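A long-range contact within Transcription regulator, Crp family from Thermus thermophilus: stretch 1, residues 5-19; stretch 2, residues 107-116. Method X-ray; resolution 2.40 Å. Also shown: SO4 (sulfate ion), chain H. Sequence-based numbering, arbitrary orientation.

Stretch 1 5-19: PLFHGLAPEEVDLAL
Stretch 2 (107-116) ALIRRLPLVA

No hydrogen bond joins residues 5-19 to residues 107-116; the contact rests mainly on the fit of apolar side chains; the two stretches together bury 549 Å², both sides summed. The chains run in opposed directions. Helix 12-19 and helix 107-111 lie at 164° between their N-to-C directions, 10.7 Å apart at closest approach, and the nearest CA pairs reverse in order: Leu6 with Val115 (6.2 Å CA to CA), Gly9 with Leu114 (7.4 Å), Ala18 with Leu108 (6.8 Å).

Stretch 1 opens with a 3-10 segment, residues 5-7, closed by His8 N to Pro5 O at 3.1 Å. A type II turn follows from Phe7 to Leu10, with Leu10 N bonded to Phe7 O at 3.3 Å. Ala11 (phi/psi -59/157) is the N-cap residue of the next helix; its N donates to Glu14 OE1 at 3.1 Å, and its O accepts from Val15 N at 2.9 Å. In stretch 2, Leu112 N reaches Leu108 O at 2.8 Å, then Leu112 itself turns extended (-132/81), and Val115 N returns to Leu112 O at 2.9 Å as the chain enters the next helix.

Leu112 is the main bump, with 87 Å² covered by the other stretch. Its CB points toward stretch 1, and the m,t rotamer (chi1 -61°, chi2 176°) sends CD1 into a hollow lined by Glu14 O at 3.4 Å, Leu17 CD2 at 3.9 Å, Ala18 CB at 4.2 Å and Leu10 CD2 at 4.2 Å. The short side chain of Ala18 forms a shallow part of that wall, and its CA also lies 3.9 Å from Leu108 CD1. Leu108, in a t,p rotamer, packs the same CD1 4.2 Å from Leu17 CD2. Leu17 points toward stretch 2 in a t,t rotamer (-169°, 164°). Its CD1 lies over one face of the Arg111 guanidinium, and its CG is 3.8 Å from Arg111 NH2, so an exposed arginine covers a leucine at the margin.

The second bump is Leu114, a t,p rotamer (-158°, 58°) whose CD2 rests against the turn, 3.5 Å from His8 O and 3.7 Å from Gly9 C. Gly9 suits this place twice over: an ideal CB would lie 2.6 Å from Leu114 CD2, and at phi/psi 97/-15 it would also jam against the preceding carbonyl O. Leu10 (m,t) has its CB sideways but its end nearer, bringing CD2 within 3.9 Å of Leu114 CD2 and CD1 within 4.5 Å of Val115 CG2. Leu6 (t,p) likewise swings its end inward, placing CD1 3.9 Å from CG1 of Val115, whose chi1 is 173°; both residues are buried.

A sulfate, probably from the crystallisation liquor, sits by the seam. Leu114 N donates to its O4 at 3.0 Å (160°), while Leu10 CD2 lies 3.6 Å from O3.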

# COMPACT_ATOMS: atom_id res chain seq x y z
N PRO B 5 -18.67 -3.49 -11.36
CA PRO B 5 -17.56 -4.43 -11.62
C PRO B 5 -17.83 -5.81 -11.00
O PRO B 5 -17.33 -6.82 -11.49
CB PRO B 5 -16.35 -3.75 -10.96
CG PRO B 5 -16.92 -2.76 -10.00
CD PRO B 5 -18.24 -2.32 -10.57
N LEU B 6 -18.64 -5.82 -9.94
CA LEU B 6 -19.09 -7.06 -9.30
C LEU B 6 -19.77 -8.00 -10.28
O LEU B 6 -19.81 -9.21 -10.07
CB LEU B 6 -20.08 -6.73 -8.18
CG LEU B 6 -20.59 -7.93 -7.38
CD1 LEU B 6 -19.43 -8.65 -6.69
CD2 LEU B 6 -21.70 -7.54 -6.38
N PHE B 7 -20.29 -7.42 -11.36
CA PHE B 7 -21.09 -8.13 -12.35
C PHE B 7 -20.39 -8.28 -13.69
O PHE B 7 -21.01 -8.69 -14.68
CB PHE B 7 -22.40 -7.38 -12.55
CG PHE B 7 -23.26 -7.34 -11.32
CD1 PHE B 7 -23.33 -8.44 -10.48
CD2 PHE B 7 -23.99 -6.20 -11.01
CE1 PHE B 7 -24.13 -8.40 -9.34
CE2 PHE B 7 -24.80 -6.15 -9.87
CZ PHE B 7 -24.87 -7.25 -9.04
N HIS B 8 -19.10 -7.94 -13.73
CA HIS B 8 -18.31 -8.08 -14.95
C HIS B 8 -18.29 -9.53 -15.47
O HIS B 8 -18.04 -10.46 -14.71
CB HIS B 8 -16.89 -7.56 -14.71
CG HIS B 8 -16.07 -7.44 -15.96
ND1 HIS B 8 -15.41 -8.51 -16.53
CD2 HIS B 8 -15.81 -6.37 -16.76
CE1 HIS B 8 -14.79 -8.11 -17.62
NE2 HIS B 8 -15.01 -6.82 -17.78
N GLY B 9 -18.58 -9.71 -16.75
CA GLY B 9 -18.55 -11.03 -17.36
C GLY B 9 -19.89 -11.73 -17.45
O GLY B 9 -20.03 -12.71 -18.19
N LEU B 10 -20.87 -11.23 -16.71
CA LEU B 10 -22.18 -11.88 -16.68
C LEU B 10 -23.10 -11.39 -17.79
O LEU B 10 -23.17 -10.20 -18.08
CB LEU B 10 -22.85 -11.64 -15.33
CG LEU B 10 -22.16 -12.01 -14.02
CD1 LEU B 10 -23.06 -11.51 -12.88
CD2 LEU B 10 -21.91 -13.52 -13.93
N ALA B 11 -23.83 -12.33 -18.39
CA ALA B 11 -24.93 -12.00 -19.29
C ALA B 11 -26.01 -11.14 -18.58
O ALA B 11 -26.10 -11.14 -17.34
CB ALA B 11 -25.52 -13.28 -19.86
N PRO B 12 -26.81 -10.38 -19.35
CA PRO B 12 -27.89 -9.52 -18.81
C PRO B 12 -28.86 -10.25 -17.88
O PRO B 12 -29.23 -9.70 -16.84
CB PRO B 12 -28.62 -9.06 -20.07
CG PRO B 12 -27.55 -9.03 -21.12
CD PRO B 12 -26.67 -10.21 -20.81
N GLU B 13 -29.24 -11.47 -18.26
CA GLU B 13 -30.11 -12.35 -17.47
C GLU B 13 -29.43 -12.74 -16.15
O GLU B 13 -30.10 -12.88 -15.11
CB GLU B 13 -30.44 -13.64 -18.25
CG GLU B 13 -31.30 -13.47 -19.50
CD GLU B 13 -30.52 -13.05 -20.74
OE1 GLU B 13 -29.31 -12.74 -20.64
OE2 GLU B 13 -31.13 -13.02 -21.83
N GLU B 14 -28.12 -12.91 -16.21
CA GLU B 14 -27.33 -13.34 -15.06
C GLU B 14 -27.15 -12.19 -14.07
O GLU B 14 -27.10 -12.40 -12.86
CB GLU B 14 -25.94 -13.91 -15.50
CG GLU B 14 -26.01 -15.17 -16.38
CD GLU B 14 -24.63 -15.80 -16.71
OE1 GLU B 14 -23.62 -15.07 -16.86
OE2 GLU B 14 -24.57 -17.05 -16.83
N VAL B 15 -27.06 -10.97 -14.57
CA VAL B 15 -27.07 -9.80 -13.71
C VAL B 15 -28.41 -9.70 -12.96
O VAL B 15 -28.45 -9.44 -11.76
CB VAL B 15 -26.80 -8.50 -14.52
CG1 VAL B 15 -26.83 -7.27 -13.63
CG2 VAL B 15 -25.47 -8.60 -15.27
N ASP B 16 -29.51 -9.91 -13.69
CA ASP B 16 -30.83 -9.89 -13.09
C ASP B 16 -30.93 -10.96 -12.01
O ASP B 16 -31.44 -10.73 -10.91
CB ASP B 16 -31.89 -10.13 -14.17
CG ASP B 16 -31.82 -9.10 -15.29
OD1 ASP B 16 -31.29 -7.99 -15.06
OD2 ASP B 16 -32.29 -9.41 -16.41
N LEU B 17 -30.41 -12.14 -12.33
CA LEU B 17 -30.37 -13.25 -11.39
C LEU B 17 -29.63 -12.86 -10.11
O LEU B 17 -30.13 -13.08 -9.01
CB LEU B 17 -29.69 -14.45 -12.08
CG LEU B 17 -29.67 -15.86 -11.50
CD1 LEU B 17 -29.28 -16.84 -12.61
CD2 LEU B 17 -28.69 -16.00 -10.34
N ALA B 18 -28.44 -12.30 -10.27
CA ALA B 18 -27.63 -11.90 -9.12
C ALA B 18 -28.32 -10.84 -8.24
O ALA B 18 -28.35 -10.96 -7.01
CB ALA B 18 -26.25 -11.43 -9.58
N LEU B 19 -28.89 -9.82 -8.87
CA LEU B 19 -29.55 -8.73 -8.14
C LEU B 19 -30.70 -9.19 -7.25
O LEU B 19 -31.08 -8.48 -6.31
CB LEU B 19 -30.04 -7.67 -9.13
CG LEU B 19 -28.90 -6.81 -9.68
CD1 LEU B 19 -29.40 -5.86 -10.75
CD2 LEU B 19 -28.25 -6.05 -8.54
N ALA B 107 -25.24 -18.74 -1.34
CA ALA B 107 -26.10 -19.44 -2.28
C ALA B 107 -25.93 -18.86 -3.68
O ALA B 107 -26.06 -19.58 -4.68
CB ALA B 107 -27.57 -19.40 -1.82
N LEU B 108 -25.63 -17.56 -3.77
CA LEU B 108 -25.46 -16.92 -5.07
C LEU B 108 -24.23 -17.41 -5.86
O LEU B 108 -24.32 -17.70 -7.05
CB LEU B 108 -25.40 -15.40 -4.94
CG LEU B 108 -25.00 -14.64 -6.22
CD1 LEU B 108 -25.99 -14.94 -7.35
CD2 LEU B 108 -24.90 -13.13 -5.97
N ILE B 109 -23.08 -17.49 -5.19
CA ILE B 109 -21.85 -17.89 -5.89
C ILE B 109 -21.92 -19.34 -6.37
O ILE B 109 -21.24 -19.71 -7.32
CB ILE B 109 -20.58 -17.63 -5.07
CG1 ILE B 109 -20.53 -18.51 -3.83
CG2 ILE B 109 -20.48 -16.16 -4.70
CD1 ILE B 109 -19.21 -18.48 -3.13
N ARG B 110 -22.78 -20.14 -5.72
CA ARG B 110 -23.01 -21.52 -6.15
C ARG B 110 -23.68 -21.57 -7.52
O ARG B 110 -23.47 -22.51 -8.28
CB ARG B 110 -23.85 -22.29 -5.13
CG ARG B 110 -23.07 -22.80 -3.95
CD ARG B 110 -23.94 -23.70 -3.06
NE ARG B 110 -23.12 -24.74 -2.43
CZ ARG B 110 -23.60 -25.90 -1.97
NH1 ARG B 110 -24.89 -26.17 -2.06
NH2 ARG B 110 -22.77 -26.79 -1.43
N ARG B 111 -24.48 -20.55 -7.81
CA ARG B 111 -25.05 -20.38 -9.14
C ARG B 111 -24.16 -19.54 -10.07
O ARG B 111 -24.08 -19.84 -11.27
CB ARG B 111 -26.47 -19.79 -9.06
CG ARG B 111 -27.54 -20.83 -8.73
CD ARG B 111 -28.64 -20.89 -9.79
NE ARG B 111 -29.62 -19.82 -9.60
CZ ARG B 111 -30.78 -19.75 -10.24
NH1 ARG B 111 -31.12 -20.67 -11.14
NH2 ARG B 111 -31.62 -18.74 -9.99
N LEU B 112 -23.48 -18.52 -9.54
CA LEU B 112 -22.58 -17.68 -10.34
C LEU B 112 -21.20 -17.44 -9.71
O LEU B 112 -20.96 -16.37 -9.14
CB LEU B 112 -23.22 -16.32 -10.66
CG LEU B 112 -24.52 -16.36 -11.48
CD1 LEU B 112 -25.12 -14.95 -11.66
CD2 LEU B 112 -24.26 -17.04 -12.82
N PRO B 113 -20.28 -18.41 -9.85
CA PRO B 113 -18.95 -18.34 -9.25
C PRO B 113 -18.22 -17.06 -9.64
O PRO B 113 -17.40 -16.53 -8.89
CB PRO B 113 -18.22 -19.55 -9.86
CG PRO B 113 -19.27 -20.47 -10.32
CD PRO B 113 -20.45 -19.61 -10.70
N LEU B 114 -18.55 -16.55 -10.82
CA LEU B 114 -17.90 -15.36 -11.35
C LEU B 114 -18.09 -14.14 -10.44
O LEU B 114 -17.35 -13.14 -10.54
CB LEU B 114 -18.40 -15.08 -12.77
CG LEU B 114 -17.50 -14.22 -13.66
CD1 LEU B 114 -16.11 -14.88 -13.81
CD2 LEU B 114 -18.15 -13.96 -15.01
N VAL B 115 -19.08 -14.22 -9.54
CA VAL B 115 -19.29 -13.18 -8.54
C VAL B 115 -18.21 -13.23 -7.47
O VAL B 115 -17.69 -12.21 -7.06
CB VAL B 115 -20.67 -13.29 -7.86
CG1 VAL B 115 -20.77 -12.29 -6.72
CG2 VAL B 115 -21.77 -13.08 -8.88
N ALA B 116 -17.88 -14.44 -7.03
CA ALA B 116 -16.81 -14.60 -6.06
C ALA B 116 -15.49 -14.15 -6.67
O ALA B 116 -14.71 -13.44 -6.03
CB ALA B 116 -16.71 -16.04 -5.59
S SO4 H . -20.68 -17.83 -14.24
O1 SO4 H . -21.64 -18.93 -14.28
O2 SO4 H . -19.37 -18.33 -14.67
O3 SO4 H . -21.09 -16.76 -15.14
O4 SO4 H . -20.58 -17.33 -12.87